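Local coordinates for protein putative alpha-L-fucosidase (Bacteroides thetaiotaomicron, PDB 4H41) that is a putative alpha-L-fucosidase with a TIM-barrel fold that probably hydrolyses fucose-containing host glycans, at residues B[49-52]-B[53-57]; B[99-102]-B[103-106]; B[57-60]-B[61-65]; B[328-331]-B[332-336]. All coordinates share one frame; numbering follows the deposited sequence.

How the contacts relate
Contacts 1 and 3 follow each other along helix 53-65, sharing Asp-57, with centres about 11 Å apart. Contact 2, at the start of helix 101-111, also lies about 11 Å from contact 1, centre to centre, and touches it where Met-104 and Tyr-105 pack on Trp-56. Contact 4, on helix 324-337, flanks contact 3 at about 15 Å between centres; Tyr-330 OH probably bonds His-62 O at 2.7 Å. Within one chain the nearest atoms of contacts 1 and 4 are about 10 Å apart, yet the subunit interface pairs Trp-51 of one copy with His-328 of another. None of the four includes a residue of either polyether pocket, and no active site is identified.

Contact 1 (B[49-52]-B[53-57]); sequences QNWG and EKEWD
A chi1 of -72° turns the indole of Trp-51 anti to its own carbonyl carbon and against the first turn of helix 53-65, where Glu-55 and Trp-56 meet it from two directions. Glu-55 CB sits over one face of the five-membered ring, 3.5 Å from Trp-51 CG, in a CH-pi contact. Beyond CG the glutamate bends (chi2 76°), which carries its carboxylate back to the backbone: OE1 of Glu-55 accepts from Gly-52 N at 2.8 Å, met on its anti side and somewhat out of the carboxylate plane. Since Gly-52 is the N-cap and Glu-55 stands three residues later, this is one half of a capping box; glycine has no side chain to return the bond. Trp-56 N donates to Gly-52 O at 3.0 Å and begins the helical pattern. The two indoles make a T-shaped pair, planes 76° apart, with the Trp-51 edge aimed at the Trp-56 face and Trp-51 CE3 3.7 Å from Trp-56 CE2. A leucine in place of Trp-56 would probably take away the flat face that receives the Trp-51 edge and open a gap beside CE3. Trp-51 also meets His-328 of a second subunit edge-to-face. Chemically, the carboxylate of Glu-55 ties down the N-cap amide while its methylene covers an indole, and its negative charge would probably be favoured by the N-terminal end of the helix.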
loop_
_atom_site.group_PDB
_atom_site.type_symbol
_atom_site.label_atom_id
_atom_site.label_comp_id
_atom_site.label_asym_id
_atom_site.label_seq_id
_atom_site.Cartn_x
_atom_site.Cartn_y
_atom_site.Cartn_z
ATOM N N GLN B 49 4.221 11.182 -6.293
ATOM C CA GLN B 49 4.727 10.363 -7.424
ATOM C C GLN B 49 6.060 10.869 -7.972
ATOM O O GLN B 49 6.622 10.208 -8.809
ATOM C CB GLN B 49 3.713 10.245 -8.555
ATOM C CG GLN B 49 2.409 9.605 -8.060
ATOM C CD GLN B 49 1.622 9.032 -9.190
ATOM O OE1 GLN B 49 1.954 7.978 -9.690
ATOM N NE2 GLN B 49 0.579 9.708 -9.618
ATOM N N ASN B 50 6.547 12.020 -7.513
ATOM C CA ASN B 50 7.862 12.586 -7.868
ATOM C C ASN B 50 7.932 12.915 -9.363
ATOM O O ASN B 50 8.981 12.821 -9.990
ATOM C CB ASN B 50 8.997 11.655 -7.426
ATOM C CG ASN B 50 9.125 11.714 -5.931
ATOM O OD1 ASN B 50 9.362 12.798 -5.404
ATOM N ND2 ASN B 50 9.055 10.575 -5.241
ATOM N N TRP B 51 6.822 13.375 -9.895
ATOM C CA TRP B 51 6.760 13.790 -11.285
ATOM C C TRP B 51 7.365 15.171 -11.480
ATOM O O TRP B 51 7.292 16.012 -10.582
ATOM C CB TRP B 51 5.304 13.834 -11.761
ATOM C CG TRP B 51 4.661 12.511 -11.954
ATOM C CD1 TRP B 51 5.218 11.274 -11.814
ATOM C CD2 TRP B 51 3.302 12.301 -12.349
ATOM N NE1 TRP B 51 4.276 10.304 -12.064
ATOM C CE2 TRP B 51 3.107 10.908 -12.462
ATOM C CE3 TRP B 51 2.248 13.159 -12.667
ATOM C CZ2 TRP B 51 1.855 10.356 -12.778
ATOM C CZ3 TRP B 51 1.018 12.618 -12.999
ATOM C CH2 TRP B 51 0.837 11.222 -13.056
ATOM N N GLY B 52 7.955 15.371 -12.653
ATOM C CA GLY B 52 8.457 16.644 -13.122
ATOM C C GLY B 52 7.548 17.155 -14.223
ATOM O O GLY B 52 6.481 16.580 -14.487
ATOM N N GLU B 53 7.943 18.252 -14.865
ATOM C CA GLU B 53 7.103 18.853 -15.906
ATOM C C GLU B 53 6.831 17.885 -17.062
ATOM O O GLU B 53 5.740 17.906 -17.609
ATOM C CB GLU B 53 7.726 20.140 -16.442
ATOM C CG GLU B 53 6.754 20.881 -17.349
ATOM C CD GLU B 53 6.989 22.356 -17.540
ATOM O OE1 GLU B 53 7.413 23.036 -16.577
ATOM O OE2 GLU B 53 6.582 22.861 -18.608
ATOM N N LYS B 54 7.787 17.027 -17.424
ATOM C CA LYS B 54 7.559 16.059 -18.520
ATOM C C LYS B 54 6.396 15.121 -18.231
ATOM O O LYS B 54 5.523 14.893 -19.089
ATOM C CB LYS B 54 8.819 15.236 -18.759
ATOM C CG LYS B 54 8.757 14.305 -19.948
ATOM C CD LYS B 54 10.026 13.453 -20.028
ATOM C CE LYS B 54 10.302 12.987 -21.426
ATOM N NZ LYS B 54 11.344 11.921 -21.473
ATOM N N GLU B 55 6.379 14.582 -17.016
ATOM C CA GLU B 55 5.323 13.678 -16.570
ATOM C C GLU B 55 3.992 14.402 -16.448
ATOM O O GLU B 55 2.951 13.857 -16.846
ATOM C CB GLU B 55 5.694 13.056 -15.223
ATOM C CG GLU B 55 6.844 12.063 -15.301
ATOM C CD GLU B 55 8.224 12.663 -15.447
ATOM O OE1 GLU B 55 8.430 13.804 -14.975
ATOM O OE2 GLU B 55 9.116 11.981 -15.994
ATOM N N TRP B 56 4.009 15.642 -15.949
ATOM C CA TRP B 56 2.750 16.398 -15.810
ATOM C C TRP B 56 2.186 16.746 -17.171
ATOM O O TRP B 56 0.978 16.610 -17.382
ATOM C CB TRP B 56 2.944 17.637 -14.946
ATOM C CG TRP B 56 2.809 17.325 -13.495
ATOM C CD1 TRP B 56 3.793 17.311 -12.553
ATOM C CD2 TRP B 56 1.612 16.913 -12.836
ATOM N NE1 TRP B 56 3.267 16.960 -11.331
ATOM C CE2 TRP B 56 1.932 16.699 -11.479
ATOM C CE3 TRP B 56 0.306 16.645 -13.268
ATOM C CZ2 TRP B 56 0.985 16.225 -10.550
ATOM C CZ3 TRP B 56 -0.644 16.284 -12.320
ATOM C CH2 TRP B 56 -0.292 16.070 -10.982
ATOM N N ASP B 57 3.030 17.100 -18.134
ATOM C CA ASP B 57 2.574 17.366 -19.500
ATOM C C ASP B 57 1.889 16.127 -20.083
ATOM O O ASP B 57 0.797 16.219 -20.656
ATOM C CB ASP B 57 3.746 17.787 -20.383
ATOM C CG ASP B 57 3.352 17.890 -21.843
ATOM O OD1 ASP B 57 2.721 18.903 -22.212
ATOM O OD2 ASP B 57 3.571 16.912 -22.579
#

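Contact 2 (B[99-102]-B[103-106]); sequences VDLV and DMYL
Asp-100 and Asp-103 meet at an N-cap: the Asp-100 side chain closes the start of helix 101-111, one of the outer helices of the TIM barrel. With CG anti to the backbone N (chi1 -178°), the carboxylate folds over the first turn, and its OD1 accepts from Asp-103 N at 3.0 Å along a nearly straight N-H (176°). The donor comes from above the carboxylate plane. The Asp-103 methylene packs against the cap, its CB 3.5 Å from Asp-100 CG. With an alanine in place of Asp-100, the Asp-103 amide would probably lose its capping acceptor and the Tyr-150 hydroxyl its carboxylate partner.

Round the helix, apolar side chains line up against those three or four residues on. Leu-101 and Met-104, a selenomethionine, run side by side in the same direction, with Leu-101 CD2 4.0 Å from Met-104 CE. Leu-101 CB rests against the Tyr-105 ring at CE2, 3.9 Å away. A similar parallel pair is formed by Val-102 and Leu-106, whose CG1 and CD1 methyls are 3.7 Å apart. These side chains face different neighbours: Met-104 packs on helix 53-65, whereas Val-102 and Leu-106 reach strand 115-119. The Asp-103 carboxylate is held by Tyr-154 and Arg-107. A water links it to the cap residue's backbone, donating to Asp-103 OD2 at 2.9 Å and to Asp-100 O at 2.7 Å.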
loop_
_atom_site.group_PDB
_atom_site.type_symbol
_atom_site.label_atom_id
_atom_site.label_comp_id
_atom_site.label_asym_id
_atom_site.label_seq_id
_atom_site.Cartn_x
_atom_site.Cartn_y
_atom_site.Cartn_z
ATOM N N VAL B 99 10.074 23.734 -7.271
ATOM C CA VAL B 99 9.398 24.067 -8.531
ATOM C C VAL B 99 8.202 24.951 -8.237
ATOM O O VAL B 99 7.440 24.675 -7.309
ATOM C CB VAL B 99 8.946 22.768 -9.267
ATOM C CG1 VAL B 99 8.145 23.089 -10.535
ATOM C CG2 VAL B 99 10.135 21.863 -9.604
ATOM N N ASP B 100 7.968 25.956 -9.099
ATOM C CA ASP B 100 6.760 26.766 -9.029
ATOM C C ASP B 100 5.642 25.971 -9.742
ATOM O O ASP B 100 5.527 26.010 -10.965
ATOM C CB ASP B 100 6.958 28.162 -9.653
ATOM C CG ASP B 100 5.733 29.055 -9.557
ATOM O OD1 ASP B 100 4.630 28.535 -9.227
ATOM O OD2 ASP B 100 5.852 30.272 -9.846
ATOM N N LEU B 101 4.872 25.200 -8.974
ATOM C CA LEU B 101 3.795 24.369 -9.530
ATOM C C LEU B 101 2.651 25.187 -10.062
ATOM O O LEU B 101 1.980 24.759 -11.007
ATOM C CB LEU B 101 3.258 23.386 -8.479
ATOM C CG LEU B 101 4.275 22.393 -7.936
ATOM C CD1 LEU B 101 3.670 21.546 -6.804
ATOM C CD2 LEU B 101 4.787 21.471 -9.043
ATOM N N VAL B 102 2.375 26.349 -9.467
ATOM C CA VAL B 102 1.276 27.209 -9.937
ATOM C C VAL B 102 1.578 27.651 -11.383
ATOM O O VAL B 102 0.730 27.495 -12.266
ATOM C CB VAL B 102 1.021 28.391 -8.988
ATOM C CG1 VAL B 102 -0.031 29.312 -9.555
ATOM C CG2 VAL B 102 0.556 27.880 -7.624
ATOM N N ASP B 103 2.801 28.132 -11.623
ATOM C CA ASP B 103 3.263 28.517 -12.957
ATOM C C ASP B 103 3.144 27.327 -13.908
ATOM O O ASP B 103 2.615 27.461 -15.008
ATOM C CB ASP B 103 4.723 28.988 -12.904
ATOM C CG ASP B 103 5.377 29.068 -14.278
ATOM O OD1 ASP B 103 5.033 29.987 -15.042
ATOM O OD2 ASP B 103 6.176 28.160 -14.616
HETATM N N MSE B 104 3.610 26.156 -13.474
HETATM C CA MSE B 104 3.600 24.972 -14.325
HETATM C C MSE B 104 2.198 24.580 -14.702
HETATM O O MSE B 104 1.932 24.367 -15.887
HETATM C CB MSE B 104 4.286 23.779 -13.633
HETATM C CG MSE B 104 4.471 22.599 -14.554
HETATM SE SE MSE B 104 4.964 21.044 -13.549
HETATM C CE MSE B 104 3.240 20.750 -12.649
ATOM N N TYR B 105 1.311 24.451 -13.718
ATOM C CA TYR B 105 -0.074 24.059 -14.006
ATOM C C TYR B 105 -0.796 25.077 -14.858
ATOM O O TYR B 105 -1.565 24.691 -15.723
ATOM C CB TYR B 105 -0.874 23.814 -12.725
ATOM C CG TYR B 105 -0.421 22.610 -11.949
ATOM C CD1 TYR B 105 -0.218 21.378 -12.579
ATOM C CD2 TYR B 105 -0.289 22.656 -10.566
ATOM C CE1 TYR B 105 0.125 20.247 -11.852
ATOM C CE2 TYR B 105 0.060 21.525 -9.834
ATOM C CZ TYR B 105 0.264 20.325 -10.481
ATOM O OH TYR B 105 0.572 19.207 -9.753
ATOM N N LEU B 106 -0.594 26.364 -14.613
ATOM C CA LEU B 106 -1.224 27.401 -15.445
ATOM C C LEU B 106 -0.762 27.290 -16.902
ATOM O O LEU B 106 -1.596 27.409 -17.804
ATOM C CB LEU B 106 -0.948 28.769 -14.885
ATOM C CG LEU B 106 -1.785 29.121 -13.656
ATOM C CD1 LEU B 106 -1.220 30.328 -12.943
ATOM C CD2 LEU B 106 -3.220 29.421 -14.027
HETATM O O HOH W 1 7.250 26.020 -13.032
#

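Contact 3 (B[57-60]-B[61-65]); sequences DLDF and QHMKR
The Phe-60 ring carries the selenium of Met-63, a selenomethionine, over one face: SE stands 4.3 Å from the ring centroid and 14° off the normal, displaced toward the rim, a Met-aromatic contact. The His-62 ring has Leu-58 O over one face, 3.5 Å from His-62 CD2. At its edge, and in its plane, lies Asp-59 OD1, 3.7 Å from the same CD2, with carboxylate and imidazole almost perpendicular at 89°. Leu-58 adds its branch point, CG, 3.7 Å from His-62 NE2. The amide of Gln-61 donates from NE2 to Asp-57 OD2 at 2.9 Å along a bent N-H (137°); the acceptor lies in the amide plane, whereas the donor comes from above the carboxylate plane. Asp-57 OD1 is engaged by Lys-111 and Tyr-112, so both carboxylate oxygens are gripped. Ser-318 and Gln-320 hold OD1 of Asp-59, and Ser-314 holds OD2. Backbone bonds four residues apart, such as Met-63 N to Asp-59 O at 2.9 Å, continue the helix. Helix 53-65 is the crossover of a beta-alpha-beta unit in the barrel: Met-63 packs on strand 34-39 and helix 313-316, while Phe-60 turns to Tyr-105 and Leu-108 of helix 101-111.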
loop_
_atom_site.group_PDB
_atom_site.type_symbol
_atom_site.label_atom_id
_atom_site.label_comp_id
_atom_site.label_asym_id
_atom_site.label_seq_id
_atom_site.Cartn_x
_atom_site.Cartn_y
_atom_site.Cartn_z
ATOM N N ASP B 57 3.030 17.100 -18.134
ATOM C CA ASP B 57 2.574 17.366 -19.500
ATOM C C ASP B 57 1.889 16.127 -20.083
ATOM O O ASP B 57 0.797 16.219 -20.656
ATOM C CB ASP B 57 3.746 17.787 -20.383
ATOM C CG ASP B 57 3.352 17.890 -21.843
ATOM O OD1 ASP B 57 2.721 18.903 -22.212
ATOM O OD2 ASP B 57 3.571 16.912 -22.579
ATOM N N LEU B 58 2.506 14.978 -19.915
ATOM C CA LEU B 58 1.908 13.725 -20.401
ATOM C C LEU B 58 0.580 13.424 -19.676
ATOM O O LEU B 58 -0.386 12.994 -20.308
ATOM C CB LEU B 58 2.904 12.584 -20.219
ATOM C CG LEU B 58 2.431 11.173 -20.563
ATOM C CD1 LEU B 58 2.044 11.081 -22.041
ATOM C CD2 LEU B 58 3.528 10.127 -20.242
ATOM N N ASP B 59 0.499 13.701 -18.368
ATOM C CA ASP B 59 -0.765 13.470 -17.669
ATOM C C ASP B 59 -1.853 14.382 -18.167
ATOM O O ASP B 59 -2.998 13.928 -18.304
ATOM C CB ASP B 59 -0.658 13.597 -16.127
ATOM C CG ASP B 59 -1.225 12.352 -15.495
ATOM O OD1 ASP B 59 -0.906 11.256 -15.977
ATOM O OD2 ASP B 59 -2.018 12.480 -14.534
ATOM N N PHE B 60 -1.527 15.620 -18.499
ATOM C CA PHE B 60 -2.538 16.535 -19.042
ATOM C C PHE B 60 -3.060 16.000 -20.387
ATOM O O PHE B 60 -4.244 16.170 -20.709
ATOM C CB PHE B 60 -1.990 17.946 -19.174
ATOM C CG PHE B 60 -2.229 18.813 -17.948
ATOM C CD1 PHE B 60 -1.613 18.512 -16.731
ATOM C CD2 PHE B 60 -3.043 19.940 -18.018
ATOM C CE1 PHE B 60 -1.829 19.300 -15.597
ATOM C CE2 PHE B 60 -3.223 20.756 -16.892
ATOM C CZ PHE B 60 -2.578 20.453 -15.703
ATOM N N GLN B 61 -2.189 15.353 -21.184
ATOM C CA GLN B 61 -2.606 14.710 -22.432
ATOM C C GLN B 61 -3.587 13.556 -22.166
ATOM O O GLN B 61 -4.593 13.448 -22.880
ATOM C CB GLN B 61 -1.404 14.177 -23.205
ATOM C CG GLN B 61 -0.451 15.245 -23.723
ATOM C CD GLN B 61 0.710 14.599 -24.399
ATOM O OE1 GLN B 61 0.518 13.785 -25.308
ATOM N NE2 GLN B 61 1.935 14.975 -24.033
ATOM N N HIS B 62 -3.329 12.742 -21.113
ATOM C CA HIS B 62 -4.225 11.622 -20.750
ATOM C C HIS B 62 -5.573 12.188 -20.290
ATOM O O HIS B 62 -6.622 11.624 -20.597
ATOM C CB HIS B 62 -3.624 10.690 -19.641
ATOM C CG HIS B 62 -2.381 9.930 -20.032
ATOM N ND1 HIS B 62 -2.318 9.202 -21.214
ATOM C CD2 HIS B 62 -1.243 9.726 -19.336
ATOM C CE1 HIS B 62 -1.117 8.640 -21.232
ATOM N NE2 HIS B 62 -0.424 8.939 -20.124
HETATM N N MSE B 63 -5.552 13.345 -19.602
HETATM C CA MSE B 63 -6.782 14.011 -19.160
HETATM C C MSE B 63 -7.573 14.530 -20.327
HETATM O O MSE B 63 -8.780 14.319 -20.411
HETATM C CB MSE B 63 -6.452 15.191 -18.228
HETATM C CG MSE B 63 -5.870 14.801 -16.889
HETATM SE SE MSE B 63 -5.287 16.468 -16.036
HETATM C CE MSE B 63 -4.120 15.708 -14.691
ATOM N N LYS B 64 -6.885 15.181 -21.269
ATOM C CA LYS B 64 -7.552 15.764 -22.430
ATOM C C LYS B 64 -8.256 14.714 -23.266
ATOM O O LYS B 64 -9.371 14.952 -23.755
ATOM C CB LYS B 64 -6.535 16.514 -23.293
ATOM C CG LYS B 64 -7.129 17.349 -24.431
ATOM C CD LYS B 64 -7.822 18.565 -23.901
ATOM C CE LYS B 64 -8.355 19.482 -24.968
ATOM N NZ LYS B 64 -9.026 20.615 -24.302
ATOM N N ARG B 65 -7.640 13.539 -23.407
ATOM C CA ARG B 65 -8.237 12.445 -24.170
ATOM C C ARG B 65 -9.627 12.077 -23.670
ATOM O O ARG B 65 -10.470 11.702 -24.479
ATOM C CB ARG B 65 -7.327 11.242 -24.115
ATOM C CG ARG B 65 -7.797 10.083 -24.943
ATOM C CD ARG B 65 -6.818 8.961 -24.868
ATOM N NE ARG B 65 -7.246 7.845 -25.704
ATOM C CZ ARG B 65 -6.621 6.682 -25.780
ATOM N NH1 ARG B 65 -5.532 6.453 -25.051
ATOM N NH2 ARG B 65 -7.074 5.736 -26.587
#

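Contact 4 (B[328-331]-B[332-336]); sequences HLYD and RYREY
Helix 324-337, which follows the eighth strand of the barrel, carries a polar face where Asp-331 meets Arg-332 and Arg-334. Bends at chi2 and chi3 curl Arg-332 back, so that one face of its guanidinium covers Asp-331 CB, 3.7 Å from NH2 of Arg-332. The same group grips Glu-335 side-on: NE and NH2 of Arg-332 reach OE1 of Glu-335 at 3.2 Å and 3.1 Å. OE1 lies in the guanidinium plane, and both nitrogens reach it from above the same face of the carboxylate. A weak bond from Arg-332 NH2 to Glu-335 OE2 completes the salt bridge. Asp-331 works through waters instead. One donates to its OD2 at 2.7 Å and joins it to His-328 ND1 and Arg-332 NH1; another donates to OD1 of Asp-331 and accepts from Arg-334 NH2, 2.7 Å from that nitrogen. The Tyr-330 ring approaches Arg-334 obliquely, CE2 of Tyr-330 3.8 Å from NE of Arg-334, with ring and guanidinium planes 58° apart. Arg-334 NH1 bonds Ile-339 O. Direct pairing of Arg-332 with Glu-335 and water-mediated links to Asp-331 together probably offset the charges and limit the rotation of the Arg-332 guanidinium, whose NH1 also bonds Asn-50 O of a third subunit.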
loop_
_atom_site.group_PDB
_atom_site.type_symbol
_atom_site.label_atom_id
_atom_site.label_comp_id
_atom_site.label_asym_id
_atom_site.label_seq_id
_atom_site.Cartn_x
_atom_site.Cartn_y
_atom_site.Cartn_z
ATOM N N HIS B 328 -5.754 0.583 -15.745
ATOM C CA HIS B 328 -6.831 -0.317 -16.084
ATOM C C HIS B 328 -8.185 0.363 -15.846
ATOM O O HIS B 328 -9.089 0.220 -16.669
ATOM C CB HIS B 328 -6.701 -1.619 -15.285
ATOM C CG HIS B 328 -5.491 -2.417 -15.672
ATOM N ND1 HIS B 328 -5.292 -2.828 -16.984
ATOM C CD2 HIS B 328 -4.449 -2.849 -14.919
ATOM C CE1 HIS B 328 -4.158 -3.521 -16.988
ATOM N NE2 HIS B 328 -3.569 -3.490 -15.773
ATOM N N LEU B 329 -8.326 1.140 -14.770
ATOM C CA LEU B 329 -9.560 1.901 -14.517
ATOM C C LEU B 329 -9.855 2.847 -15.691
ATOM O O LEU B 329 -10.997 2.963 -16.131
ATOM C CB LEU B 329 -9.465 2.715 -13.240
ATOM C CG LEU B 329 -10.720 3.556 -12.862
ATOM C CD1 LEU B 329 -11.979 2.740 -12.862
ATOM C CD2 LEU B 329 -10.546 4.124 -11.442
ATOM N N TYR B 330 -8.810 3.476 -16.193
ATOM C CA TYR B 330 -8.922 4.398 -17.341
ATOM C C TYR B 330 -9.483 3.665 -18.552
ATOM O O TYR B 330 -10.367 4.183 -19.208
ATOM C CB TYR B 330 -7.540 4.959 -17.653
ATOM C CG TYR B 330 -7.474 6.040 -18.711
ATOM C CD1 TYR B 330 -7.605 7.379 -18.370
ATOM C CD2 TYR B 330 -7.073 5.742 -20.002
ATOM C CE1 TYR B 330 -7.396 8.388 -19.300
ATOM C CE2 TYR B 330 -6.881 6.743 -20.951
ATOM C CZ TYR B 330 -7.004 8.065 -20.583
ATOM O OH TYR B 330 -6.775 9.051 -21.513
ATOM N N ASP B 331 -9.013 2.437 -18.799
ATOM C CA ASP B 331 -9.508 1.611 -19.909
ATOM C C ASP B 331 -10.973 1.217 -19.705
ATOM O O ASP B 331 -11.743 1.319 -20.638
ATOM C CB ASP B 331 -8.653 0.370 -20.071
ATOM C CG ASP B 331 -7.226 0.625 -20.520
ATOM O OD1 ASP B 331 -6.938 1.760 -20.982
ATOM O OD2 ASP B 331 -6.382 -0.295 -20.358
ATOM N N ARG B 332 -11.360 0.796 -18.500
ATOM C CA ARG B 332 -12.778 0.429 -18.225
ATOM C C ARG B 332 -13.688 1.639 -18.389
ATOM O O ARG B 332 -14.808 1.516 -18.908
ATOM C CB ARG B 332 -12.945 -0.146 -16.813
ATOM C CG ARG B 332 -12.123 -1.382 -16.465
ATOM C CD ARG B 332 -12.484 -2.668 -17.208
ATOM N NE ARG B 332 -12.062 -2.685 -18.613
ATOM C CZ ARG B 332 -10.809 -2.775 -19.062
ATOM N NH1 ARG B 332 -9.789 -2.913 -18.215
ATOM N NH2 ARG B 332 -10.567 -2.742 -20.357
ATOM N N TYR B 333 -13.210 2.812 -17.949
ATOM C CA TYR B 333 -13.926 4.092 -18.059
ATOM C C TYR B 333 -14.143 4.460 -19.520
ATOM O O TYR B 333 -15.268 4.779 -19.935
ATOM C CB TYR B 333 -13.128 5.164 -17.310
ATOM C CG TYR B 333 -13.754 6.522 -17.315
ATOM C CD1 TYR B 333 -13.509 7.414 -18.345
ATOM C CD2 TYR B 333 -14.603 6.924 -16.288
ATOM C CE1 TYR B 333 -14.096 8.680 -18.361
ATOM C CE2 TYR B 333 -15.152 8.208 -16.265
ATOM C CZ TYR B 333 -14.918 9.070 -17.318
ATOM O OH TYR B 333 -15.522 10.295 -17.340
ATOM N N ARG B 334 -13.098 4.372 -20.329
ATOM C CA ARG B 334 -13.223 4.665 -21.753
ATOM C C ARG B 334 -14.153 3.722 -22.462
ATOM O O ARG B 334 -14.844 4.131 -23.405
ATOM C CB ARG B 334 -11.850 4.614 -22.449
ATOM C CG ARG B 334 -10.958 5.798 -22.108
ATOM C CD ARG B 334 -9.982 6.100 -23.209
ATOM N NE ARG B 334 -9.136 4.945 -23.472
ATOM C CZ ARG B 334 -9.169 4.177 -24.562
ATOM N NH1 ARG B 334 -10.041 4.421 -25.534
ATOM N NH2 ARG B 334 -8.322 3.171 -24.692
ATOM N N GLU B 335 -14.149 2.441 -22.064
ATOM C CA GLU B 335 -15.043 1.480 -22.679
ATOM C C GLU B 335 -16.528 1.797 -22.383
ATOM O O GLU B 335 -17.367 1.807 -23.273
ATOM C CB GLU B 335 -14.689 0.053 -22.197
ATOM C CG GLU B 335 -13.441 -0.442 -22.886
ATOM C CD GLU B 335 -12.903 -1.785 -22.435
ATOM O OE1 GLU B 335 -13.469 -2.350 -21.474
ATOM O OE2 GLU B 335 -11.841 -2.205 -22.951
ATOM N N TYR B 336 -16.837 2.112 -21.151
ATOM C CA TYR B 336 -18.203 2.443 -20.721
ATOM C C TYR B 336 -18.714 3.714 -21.343
ATOM O O TYR B 336 -19.893 3.767 -21.687
ATOM C CB TYR B 336 -18.220 2.541 -19.191
ATOM C CG TYR B 336 -19.536 2.971 -18.586
ATOM C CD1 TYR B 336 -20.575 2.064 -18.398
ATOM C CD2 TYR B 336 -19.755 4.292 -18.217
ATOM C CE1 TYR B 336 -21.790 2.465 -17.832
ATOM C CE2 TYR B 336 -20.980 4.707 -17.682
ATOM C CZ TYR B 336 -21.965 3.784 -17.439
ATOM O OH TYR B 336 -23.137 4.238 -16.881
HETATM O O HOH W 2 -7.025 -2.649 -19.129
HETATM O O HOH W 3 -6.572 3.718 -22.711
#